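Cellulosomal scaffoldin (Bacteroides cellulosolvens, PDB 1TYJ) is a scaffold protein of the cellulosome, whose type-II cohesin module probably binds a partner dockerin and so takes part in assembling the complex. Local coordinates at residues S77-N80 with V85-F88; T41-P46 with E120-G125; G15-L20 with I50-Y55. All coordinates share one frame; numbering follows the deposited sequence.

Interaction 1 is the largest of the three and partly buried: strand 85-92 meets the chain running out of strand 73-77, held by backbone hydrogen bonds and a buried histidine. Interaction 2, about 20 Å away between centres, packs a tyrosine on an isoleucine and a proline where two loops meet, with no hydrogen bond across it. Interaction 3 lies at the surface, a long ion pair with a bridging water. Their segments, rather than the contacts themselves, are joined in the core: Pro46 of 41-46 and Tyr55 of 50-55 both touch Leu86 of interaction 1, and strands 44-48 and 53-54 are neighbours in one sheet.

Interaction 1. Residues S77-N80 with V85-F88; sequences SKHN and VLNF
The imidazole of His79 carries Leu86 CD2 over the centre of one face, a CH-pi contact with the methyl 3.8 Å from the ring centroid of His79. At its edge, in the ring plane, CD2 of His79 comes within 3.0 Å of Asn87 N. With CG beside its own backbone N (chi1 -48°), His79 swings its ring along strand 85-88, and the ring and the leucine branch meet at a slant. ND1 of His79 makes a weak hydrogen bond to Thr56 O in the loop alongside. The two segments run antiparallel as the two arms of a beta hairpin in the cohesin sandwich, continuing the pairing of strands 73-77 and 85-92. Ser77 and Phe88 form a non-hydrogen-bonded pair, with Ser77 CB 4.0 Å from Phe88 CB. The hydroxyl of Ser77 is hydrogen-bonded to Ser58 O. Next along, Lys78 N gives an almost straight bond of 2.9 Å to Asn87 O. Asn80 and Val85 form a separate antiparallel hydrogen-bonded pair, a single bridge joined by two backbone bonds, Asn80 N to Val85 O at 2.8 Å and Val85 N to Asn80 O at 3.0 Å. On the inner side, Leu86 and Phe88 both pack on Val113 of strand 108-117.

Interaction 2. Residues T41-P46 with E120-G125; sequences TTYLQP and EIPAEG
Tyr43 holds CG beside its backbone N, away from the carbonyl carbon (chi1 -60°), and this aims the phenol at residues 120-122. Ile121 sets CG1 in the same sense and then turns back at chi2 (-55°), which carries CD1 to 3.8 Å from Tyr43 CB. The methyl therefore meets the root of the tyrosine, at a slant to its ring. Farther out, Pro122 and Tyr43 reach toward each other from opposite directions: Pro122 CD lies 3.7 Å from Tyr43 CE2, and Pro122 CG is 3.6 Å from Tyr43 OH. The CH-pi contact this makes is off-centre, with Pro122 CD 29° from the normal of the Tyr43 ring. In the cohesin beta sandwich the contact joins the chain entering strand 44-48 to the loop between strands 108-117 and 126-131. A type I turn from Pro122 to Gly125 follows at once, closed by Gly125 N to Pro122 O at 2.8 Å. Near the plane of the Tyr43 ring, Glu120 O stands 3.3 Å from Tyr43 CE2 at the ring's edge. One face of that ring is taken by Thr42 CG2, a neighbour in sequence lying over its centre. Ile126 touches both Tyr43 and Ile121, and Ile121 also reaches Ile167 and Pro169.

Interaction 3. Residues G15-L20 with I50-Y55; sequences GDKVTL and IADEAY
Lys17 and Asp52 meet across the surface of the cohesin beta sandwich, where the connection between strands 44-48 and 53-54 comes near the start of strand 17-25. Ile50, in the connection after strand 44-48, and Ala51 next to it both have their backbone N hydrogen-bonded to OD2 of Asp48, so one carboxylate oxygen accepts from two successive amides. Asp52 comes next with both backbone angles positive (phi 58°, psi 54°). Together with Glu53 it faces Asp48 in a G1 beta bulge, the irregularity at which the chain passes from the connection into the short strand 53-54. The side chain of Asp52 has CG opposite its backbone N (chi1 -161°), which brings the carboxylate toward strand 17-20. OD1 accepts a hydrogen bond from Trp47 NE1 and also faces the ammonium group of Lys17. Beyond the bulge, Ala54 packs on Trp47 of the adjoining strand, and Tyr55 turns inward to Val113 with its backbone paired to Pro46.

The lysine bends at chi2 and again at chi4, crosses the aspartate side chain at about a right angle, and lies against Trp47, Thr114 and Lys116 on the way. These two residues alone touch across the contact, and the surface buried between the segments is small, 36 Å² with both sides summed. The ion pair itself is long, Lys17 NZ standing 3.9 Å from Asp52 OD1, and no direct hydrogen bond joins the two groups. A single water spans them, accepting from Lys17 NZ at 2.9 Å and donating to Asp52 OD1, also at 2.9 Å.

Interaction 1. Residues S77-N80 with V85-F88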
ATOM      1  N   SER A  77       5.173   9.053   4.880  1.00 15.18           N
ATOM      2  CA  SER A  77       5.407   7.725   5.488  1.00 15.06           C
ATOM      3  C   SER A  77       5.747   7.926   6.947  1.00 15.95           C
ATOM      4  O   SER A  77       6.760   8.560   7.268  1.00 16.69           O
ATOM      5  CB  SER A  77       6.478   6.886   4.740  1.00 15.70           C
ATOM      6  OG  SER A  77       7.668   7.642   4.407  1.00 17.03           O
ATOM      7  N   LYS A  78       4.874   7.422   7.808  1.00 16.52           N
ATOM      8  CA  LYS A  78       4.969   7.672   9.239  1.00 17.79           C
ATOM      9  C   LYS A  78       4.293   6.498   9.949  1.00 18.11           C
ATOM     10  O   LYS A  78       3.075   6.506  10.243  1.00 20.16           O
ATOM     11  CB  LYS A  78       4.360   9.044   9.573  1.00 19.04           C
ATOM     12  CG  LYS A  78       4.599   9.573  11.025  1.00 19.91           C
ATOM     13  CD  LYS A  78       3.819  10.902  11.196  1.00 21.02           C
ATOM     14  CE  LYS A  78       4.229  11.751  12.386  1.00 22.62           C
ATOM     15  NZ  LYS A  78       5.626  12.351  12.354  1.00 22.77           N
ATOM     16  N   HIS A  79       5.120   5.483  10.190  1.00 17.13           N
ATOM     17  CA  HIS A  79       4.667   4.166  10.694  1.00 17.78           C
ATOM     18  C   HIS A  79       4.692   4.074  12.215  1.00 19.94           C
ATOM     19  O   HIS A  79       5.170   4.971  12.920  1.00 21.13           O
ATOM     20  CB  HIS A  79       5.552   3.075  10.099  1.00 18.22           C
ATOM     21  CG  HIS A  79       5.729   3.212   8.609  1.00 17.02           C
ATOM     22  ND1 HIS A  79       6.962   3.206   7.978  1.00 19.98           N
ATOM     23  CD2 HIS A  79       4.799   3.348   7.623  1.00 13.11           C
ATOM     24  CE1 HIS A  79       6.781   3.323   6.667  1.00 13.20           C
ATOM     25  NE2 HIS A  79       5.482   3.444   6.433  1.00 18.67           N
ATOM     26  N   ASN A  80       4.166   2.954  12.698  1.00 19.73           N
ATOM     27  CA  ASN A  80       4.436   2.541  14.055  1.00 20.92           C
ATOM     28  C   ASN A  80       4.826   1.077  14.012  1.00 21.02           C
ATOM     29  O   ASN A  80       3.993   0.187  14.226  1.00 20.89           O
ATOM     30  CB  ASN A  80       3.241   2.808  14.954  1.00 22.18           C
ATOM     31  CG  ASN A  80       3.561   2.556  16.399  1.00 25.00           C
ATOM     32  OD1 ASN A  80       4.587   1.968  16.726  1.00 27.01           O
ATOM     33  ND2 ASN A  80       2.666   2.960  17.278  1.00 29.35           N
ATOM     34  N   VAL A  85       2.240  -1.355  12.415  1.00 17.43           N
ATOM     35  CA  VAL A  85       1.405  -0.477  11.591  1.00 16.92           C
ATOM     36  C   VAL A  85       2.243   0.294  10.564  1.00 16.88           C
ATOM     37  O   VAL A  85       3.216   0.930  10.932  1.00 17.67           O
ATOM     38  CB  VAL A  85       0.622   0.508  12.458  1.00 18.15           C
ATOM     39  CG1 VAL A  85      -0.186   1.487  11.578  1.00 18.45           C
ATOM     40  CG2 VAL A  85      -0.307  -0.274  13.400  1.00 18.79           C
ATOM     41  N   LEU A  86       1.864   0.163   9.290  1.00 15.57           N
ATOM     42  CA  LEU A  86       2.428   1.007   8.240  1.00 16.14           C
ATOM     43  C   LEU A  86       1.400   2.069   7.894  1.00 16.52           C
ATOM     44  O   LEU A  86       0.239   1.760   7.715  1.00 17.55           O
ATOM     45  CB  LEU A  86       2.717   0.184   6.992  1.00 16.69           C
ATOM     46  CG  LEU A  86       3.741  -0.944   7.185  1.00 17.97           C
ATOM     47  CD1 LEU A  86       3.727  -1.862   5.972  1.00 19.88           C
ATOM     48  CD2 LEU A  86       5.133  -0.373   7.450  1.00 20.23           C
ATOM     49  N   ASN A  87       1.825   3.319   7.716  1.00 15.75           N
ATOM     50  CA  ASN A  87       0.876   4.370   7.314  1.00 16.69           C
ATOM     51  C   ASN A  87       1.643   5.236   6.317  1.00 15.70           C
ATOM     52  O   ASN A  87       2.702   5.802   6.672  1.00 16.39           O
ATOM     53  CB  ASN A  87       0.461   5.230   8.499  1.00 18.35           C
ATOM     54  CG  ASN A  87      -0.616   6.276   8.141  1.00 20.77           C
ATOM     55  OD1 ASN A  87      -1.461   6.065   7.292  1.00 29.09           O
ATOM     56  ND2 ASN A  87      -0.587   7.387   8.809  1.00 27.46           N
ATOM     57  N   PHE A  88       1.150   5.295   5.082  1.00 14.11           N
ATOM     58  CA  PHE A  88       1.875   6.049   4.069  1.00 14.23           C
ATOM     59  C   PHE A  88       0.936   6.442   2.956  1.00 14.48           C
ATOM     60  O   PHE A  88      -0.191   5.931   2.841  1.00 15.87           O
ATOM     61  CB  PHE A  88       3.043   5.191   3.498  1.00 13.98           C
ATOM     62  CG  PHE A  88       2.587   3.860   2.890  1.00 13.57           C
ATOM     63  CD1 PHE A  88       2.377   3.751   1.492  1.00 14.78           C
ATOM     64  CD2 PHE A  88       2.371   2.735   3.707  1.00 13.69           C
ATOM     65  CE1 PHE A  88       1.966   2.544   0.916  1.00 14.47           C
ATOM     66  CE2 PHE A  88       1.930   1.528   3.150  1.00 15.16           C
ATOM     67  CZ  PHE A  88       1.736   1.418   1.759  1.00 13.20           C
TER

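Interaction 2. Residues T41-P46 with E120-G125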
ATOM      1  N   THR A  41       4.028  -8.541  13.567  1.00 18.63           N
ATOM      2  CA  THR A  41       5.453  -8.335  13.879  1.00 19.15           C
ATOM      3  C   THR A  41       6.186  -9.590  14.380  1.00 19.55           C
ATOM      4  O   THR A  41       7.415  -9.608  14.441  1.00 19.94           O
ATOM      5  CB  THR A  41       5.657  -7.219  14.944  1.00 19.04           C
ATOM      6  OG1 THR A  41       5.065  -7.625  16.184  1.00 22.16           O
ATOM      7  CG2 THR A  41       5.059  -5.895  14.492  1.00 20.36           C
ATOM      8  N   THR A  42       5.449 -10.636  14.740  1.00 19.35           N
ATOM      9  CA  THR A  42       6.067 -11.906  15.130  1.00 19.92           C
ATOM     10  C   THR A  42       6.739 -12.573  13.927  1.00 18.94           C
ATOM     11  O   THR A  42       7.783 -13.209  14.077  1.00 20.10           O
ATOM     12  CB  THR A  42       5.002 -12.831  15.729  1.00 19.98           C
ATOM     13  OG1 THR A  42       4.469 -12.200  16.897  1.00 22.37           O
ATOM     14  CG2 THR A  42       5.561 -14.225  16.104  1.00 21.27           C
ATOM     15  N   TYR A  43       6.161 -12.417  12.731  1.00 17.72           N
ATOM     16  CA  TYR A  43       6.618 -13.180  11.570  1.00 17.39           C
ATOM     17  C   TYR A  43       7.292 -12.365  10.500  1.00 17.09           C
ATOM     18  O   TYR A  43       8.038 -12.923   9.701  1.00 17.07           O
ATOM     19  CB  TYR A  43       5.452 -13.947  10.928  1.00 17.30           C
ATOM     20  CG  TYR A  43       4.830 -14.923  11.908  1.00 17.78           C
ATOM     21  CD1 TYR A  43       3.639 -14.614  12.578  1.00 18.58           C
ATOM     22  CD2 TYR A  43       5.470 -16.141  12.187  1.00 18.42           C
ATOM     23  CE1 TYR A  43       3.079 -15.525  13.506  1.00 21.32           C
ATOM     24  CE2 TYR A  43       4.929 -17.030  13.102  1.00 20.15           C
ATOM     25  CZ  TYR A  43       3.744 -16.714  13.753  1.00 18.32           C
ATOM     26  OH  TYR A  43       3.215 -17.612  14.653  1.00 23.43           O
ATOM     27  N   LEU A  44       6.986 -11.066  10.453  1.00 16.64           N
ATOM     28  CA  LEU A  44       7.359 -10.224   9.297  1.00 16.61           C
ATOM     29  C   LEU A  44       8.032  -8.927   9.724  1.00 17.18           C
ATOM     30  O   LEU A  44       7.637  -8.294  10.711  1.00 17.21           O
ATOM     31  CB  LEU A  44       6.094  -9.866   8.479  1.00 16.86           C
ATOM     32  CG  LEU A  44       5.409 -11.085   7.845  1.00 15.53           C
ATOM     33  CD1 LEU A  44       4.063 -10.647   7.355  1.00 18.24           C
ATOM     34  CD2 LEU A  44       6.243 -11.643   6.646  1.00 16.70           C
ATOM     35  N   GLN A  45       9.002  -8.519   8.917  1.00 17.46           N
ATOM     36  CA  GLN A  45       9.724  -7.263   9.102  1.00 17.27           C
ATOM     37  C   GLN A  45       9.769  -6.488   7.783  1.00 16.81           C
ATOM     38  O   GLN A  45      10.424  -6.919   6.813  1.00 16.17           O
ATOM     39  CB  GLN A  45      11.136  -7.570   9.603  1.00 17.84           C
ATOM     40  CG  GLN A  45      11.977  -6.319   9.838  1.00 21.35           C
ATOM     41  CD  GLN A  45      13.351  -6.639  10.376  1.00 29.02           C
ATOM     42  OE1 GLN A  45      13.743  -6.109  11.406  1.00 35.48           O
ATOM     43  NE2 GLN A  45      14.091  -7.476   9.670  1.00 27.93           N
ATOM     44  N   PRO A  46       9.073  -5.325   7.718  1.00 16.58           N
ATOM     45  CA  PRO A  46       9.113  -4.561   6.466  1.00 16.16           C
ATOM     46  C   PRO A  46      10.561  -4.242   6.069  1.00 16.08           C
ATOM     47  O   PRO A  46      11.358  -3.845   6.923  1.00 16.47           O
ATOM     48  CB  PRO A  46       8.336  -3.273   6.803  1.00 16.98           C
ATOM     49  CG  PRO A  46       7.394  -3.701   7.963  1.00 16.74           C
ATOM     50  CD  PRO A  46       8.247  -4.673   8.757  1.00 16.61           C
ATOM     51  N   GLU A 120       9.421 -18.828  11.312  1.00 20.43           N
ATOM     52  CA  GLU A 120       8.696 -19.813  10.516  1.00 21.99           C
ATOM     53  C   GLU A 120       7.176 -19.579  10.521  1.00 20.16           C
ATOM     54  O   GLU A 120       6.551 -19.444  11.577  1.00 20.32           O
ATOM     55  CB  GLU A 120       9.032 -21.221  11.007  1.00 22.20           C
ATOM     56  CG  GLU A 120       8.377 -22.338  10.175  1.00 25.81           C
ATOM     57  CD  GLU A 120       8.665 -23.731  10.715  1.00 27.51           C
ATOM     58  OE1 GLU A 120       9.726 -23.943  11.354  1.00 35.02           O
ATOM     59  OE2 GLU A 120       7.830 -24.633  10.484  1.00 35.90           O
ATOM     60  N   ILE A 121       6.603 -19.503   9.322  1.00 19.11           N
ATOM     61  CA  ILE A 121       5.134 -19.314   9.207  1.00 19.40           C
ATOM     62  C   ILE A 121       4.427 -20.603   9.618  1.00 20.32           C
ATOM     63  O   ILE A 121       4.826 -21.685   9.209  1.00 20.13           O
ATOM     64  CB  ILE A 121       4.736 -18.949   7.753  1.00 19.83           C
ATOM     65  CG1 ILE A 121       5.577 -17.760   7.227  1.00 19.89           C
ATOM     66  CG2 ILE A 121       3.203 -18.718   7.625  1.00 19.17           C
ATOM     67  CD1 ILE A 121       5.525 -16.488   8.108  1.00 21.72           C
ATOM     68  N   PRO A 122       3.358 -20.482  10.428  1.00 20.55           N
ATOM     69  CA  PRO A 122       2.574 -21.663  10.846  1.00 22.09           C
ATOM     70  C   PRO A 122       1.970 -22.364   9.620  1.00 22.26           C
ATOM     71  O   PRO A 122       1.666 -21.706   8.621  1.00 22.42           O
ATOM     72  CB  PRO A 122       1.451 -21.053  11.668  1.00 22.89           C
ATOM     73  CG  PRO A 122       1.866 -19.653  11.994  1.00 24.02           C
ATOM     74  CD  PRO A 122       2.837 -19.214  10.961  1.00 21.78           C
ATOM     75  N   ALA A 123       1.759 -23.684   9.703  1.00 21.68           N
ATOM     76  CA  ALA A 123       1.234 -24.475   8.566  1.00 21.95           C
ATOM     77  C   ALA A 123      -0.071 -23.919   7.989  1.00 20.31           C
ATOM     78  O   ALA A 123      -0.259 -23.985   6.784  1.00 21.84           O
ATOM     79  CB  ALA A 123       1.032 -25.951   8.960  1.00 21.88           C
ATOM     80  N   GLU A 124      -0.930 -23.346   8.830  1.00 20.68           N
ATOM     81  CA  GLU A 124      -2.223 -22.826   8.337  1.00 21.00           C
ATOM     82  C   GLU A 124      -2.081 -21.486   7.574  1.00 20.52           C
ATOM     83  O   GLU A 124      -3.081 -20.973   7.014  1.00 19.62           O
ATOM     84  CB  GLU A 124      -3.223 -22.639   9.482  1.00 20.88           C
ATOM     85  CG  GLU A 124      -2.848 -21.534  10.502  1.00 23.44           C
ATOM     86  CD  GLU A 124      -1.965 -22.035  11.645  1.00 28.67           C
ATOM     87  OE1 GLU A 124      -1.884 -21.289  12.632  1.00 32.71           O
ATOM     88  OE2 GLU A 124      -1.356 -23.139  11.563  1.00 29.66           O
ATOM     89  N   GLY A 125      -0.847 -20.949   7.545  1.00 19.50           N
ATOM     90  CA  GLY A 125      -0.571 -19.638   6.935  1.00 19.30           C
ATOM     91  C   GLY A 125      -0.937 -18.463   7.838  1.00 19.92           C
ATOM     92  O   GLY A 125      -1.561 -18.620   8.904  1.00 18.37           O
TER

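Interaction 3. Residues G15-L20 with I50-Y55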
ATOM      1  N   GLY A  15      13.974 -15.782   6.385  1.00 20.52           N
ATOM      2  CA  GLY A  15      14.974 -15.014   5.659  1.00 20.13           C
ATOM      3  C   GLY A  15      14.505 -14.654   4.274  1.00 20.39           C
ATOM      4  O   GLY A  15      15.103 -13.791   3.631  1.00 21.14           O
ATOM      5  N   ASP A  16      13.452 -15.299   3.773  1.00 19.00           N
ATOM      6  CA  ASP A  16      12.974 -14.953   2.427  1.00 19.62           C
ATOM      7  C   ASP A  16      12.291 -13.594   2.459  1.00 19.54           C
ATOM      8  O   ASP A  16      11.815 -13.148   3.522  1.00 19.83           O
ATOM      9  CB  ASP A  16      11.942 -15.996   1.940  1.00 20.06           C
ATOM     10  CG  ASP A  16      12.592 -17.305   1.479  1.00 22.52           C
ATOM     11  OD1 ASP A  16      13.846 -17.369   1.410  1.00 24.11           O
ATOM     12  OD2 ASP A  16      11.831 -18.262   1.174  1.00 24.31           O
ATOM     13  N   LYS A  17      12.193 -12.968   1.281  1.00 20.15           N
ATOM     14  CA  LYS A  17      11.485 -11.692   1.158  1.00 19.98           C
ATOM     15  C   LYS A  17      10.200 -11.994   0.384  1.00 19.78           C
ATOM     16  O   LYS A  17      10.206 -12.810  -0.575  1.00 21.64           O
ATOM     17  CB  LYS A  17      12.278 -10.698   0.317  1.00 21.43           C
ATOM     18  CG  LYS A  17      13.711 -10.460   0.726  1.00 25.80           C
ATOM     19  CD  LYS A  17      13.843  -9.616   1.928  1.00 27.90           C
ATOM     20  CE  LYS A  17      15.336  -9.545   2.351  1.00 32.05           C
ATOM     21  NZ  LYS A  17      16.294  -9.023   1.311  1.00 33.35           N
ATOM     22  N   VAL A  18       9.109 -11.356   0.784  1.00 17.03           N
ATOM     23  CA  VAL A  18       7.848 -11.506   0.074  1.00 16.07           C
ATOM     24  C   VAL A  18       7.280 -10.109  -0.122  1.00 16.01           C
ATOM     25  O   VAL A  18       7.337  -9.291   0.800  1.00 16.45           O
ATOM     26  CB  VAL A  18       6.855 -12.433   0.893  1.00 15.86           C
ATOM     27  CG1 VAL A  18       6.743 -12.042   2.393  1.00 18.83           C
ATOM     28  CG2 VAL A  18       5.471 -12.478   0.207  1.00 19.36           C
ATOM     29  N   THR A  19       6.794  -9.838  -1.336  1.00 15.86           N
ATOM     30  CA  THR A  19       6.325  -8.493  -1.674  1.00 15.41           C
ATOM     31  C   THR A  19       4.814  -8.441  -1.909  1.00 16.09           C
ATOM     32  O   THR A  19       4.268  -9.266  -2.662  1.00 16.81           O
ATOM     33  CB  THR A  19       7.109  -7.972  -2.874  1.00 16.00           C
ATOM     34  OG1 THR A  19       8.500  -7.949  -2.527  1.00 17.70           O
ATOM     35  CG2 THR A  19       6.655  -6.561  -3.312  1.00 17.44           C
ATOM     36  N   LEU A  20       4.160  -7.499  -1.228  1.00 15.69           N
ATOM     37  CA  LEU A  20       2.771  -7.152  -1.485  1.00 16.34           C
ATOM     38  C   LEU A  20       2.758  -5.999  -2.495  1.00 16.76           C
ATOM     39  O   LEU A  20       3.186  -4.882  -2.173  1.00 16.27           O
ATOM     40  CB  LEU A  20       2.136  -6.671  -0.178  1.00 16.34           C
ATOM     41  CG  LEU A  20       0.612  -6.407  -0.212  1.00 17.25           C
ATOM     42  CD1 LEU A  20      -0.137  -7.753  -0.369  1.00 18.99           C
ATOM     43  CD2 LEU A  20       0.129  -5.671   1.046  1.00 18.46           C
ATOM     44  N   ILE A  50      15.805  -1.182  -1.655  1.00 30.93           N
ATOM     45  CA  ILE A  50      16.808  -0.335  -2.336  1.00 31.95           C
ATOM     46  C   ILE A  50      18.050  -0.194  -1.450  1.00 32.23           C
ATOM     47  O   ILE A  50      19.187  -0.430  -1.899  1.00 33.09           O
ATOM     48  CB  ILE A  50      16.249   1.038  -2.748  1.00 32.59           C
ATOM     49  CG1 ILE A  50      15.124   0.852  -3.772  1.00 33.10           C
ATOM     50  CG2 ILE A  50      17.372   1.884  -3.377  1.00 32.27           C
ATOM     51  CD1 ILE A  50      14.490   2.156  -4.256  1.00 33.18           C
ATOM     52  N   ALA A  51      17.818   0.184  -0.196  1.00 31.49           N
ATOM     53  CA  ALA A  51      18.852   0.245   0.831  1.00 30.28           C
ATOM     54  C   ALA A  51      19.309  -1.117   1.352  1.00 29.70           C
ATOM     55  O   ALA A  51      20.395  -1.226   1.953  1.00 29.93           O
ATOM     56  CB  ALA A  51      18.378   1.100   1.986  1.00 30.77           C
ATOM     57  N   ASP A  52      18.477  -2.149   1.165  1.00 28.84           N
ATOM     58  CA  ASP A  52      18.722  -3.488   1.742  1.00 27.65           C
ATOM     59  C   ASP A  52      18.840  -3.449   3.264  1.00 26.99           C
ATOM     60  O   ASP A  52      19.841  -3.902   3.858  1.00 28.59           O
ATOM     61  CB  ASP A  52      19.950  -4.172   1.107  1.00 28.48           C
ATOM     62  CG  ASP A  52      19.955  -5.663   1.318  1.00 30.28           C
ATOM     63  OD1 ASP A  52      18.928  -6.234   1.689  1.00 32.46           O
ATOM     64  OD2 ASP A  52      20.994  -6.304   1.098  1.00 31.84           O
ATOM     65  N   GLU A  53      17.819  -2.881   3.905  1.00 25.30           N
ATOM     66  CA  GLU A  53      17.817  -2.654   5.347  1.00 24.51           C
ATOM     67  C   GLU A  53      16.378  -2.685   5.801  1.00 23.04           C
ATOM     68  O   GLU A  53      15.501  -2.424   4.986  1.00 21.89           O
ATOM     69  CB  GLU A  53      18.311  -1.238   5.639  1.00 26.44           C
ATOM     70  CG  GLU A  53      19.783  -0.985   5.404  1.00 30.82           C
ATOM     71  CD  GLU A  53      20.139   0.431   5.835  1.00 37.10           C
ATOM     72  OE1 GLU A  53      19.981   0.761   7.038  1.00 39.13           O
ATOM     73  OE2 GLU A  53      20.537   1.224   4.963  1.00 39.51           O
ATOM     74  N   ALA A  54      16.141  -2.975   7.075  1.00 21.33           N
ATOM     75  CA  ALA A  54      14.787  -2.907   7.647  1.00 20.12           C
ATOM     76  C   ALA A  54      14.220  -1.483   7.508  1.00 19.61           C
ATOM     77  O   ALA A  54      14.971  -0.496   7.627  1.00 19.82           O
ATOM     78  CB  ALA A  54      14.836  -3.293   9.136  1.00 20.83           C
ATOM     79  N   TYR A  55      12.908  -1.355   7.290  1.00 18.07           N
ATOM     80  CA  TYR A  55      12.296  -0.039   7.427  1.00 17.35           C
ATOM     81  C   TYR A  55      12.539   0.525   8.798  1.00 17.26           C
ATOM     82  O   TYR A  55      12.536  -0.235   9.819  1.00 17.62           O
ATOM     83  CB  TYR A  55      10.765  -0.133   7.353  1.00 16.63           C
ATOM     84  CG  TYR A  55      10.121  -0.258   5.986  1.00 15.69           C
ATOM     85  CD1 TYR A  55      10.773  -0.836   4.902  1.00 17.82           C
ATOM     86  CD2 TYR A  55       8.777   0.138   5.810  1.00 18.84           C
ATOM     87  CE1 TYR A  55      10.126  -0.982   3.653  1.00 17.26           C
ATOM     88  CE2 TYR A  55       8.141  -0.006   4.587  1.00 16.99           C
ATOM     89  CZ  TYR A  55       8.814  -0.565   3.510  1.00 16.38           C
ATOM     90  OH  TYR A  55       8.158  -0.721   2.325  1.00 17.80           O
TER
HETATM   91  O   HOH W   1      18.694  -8.828   2.859  1.00 33.86           O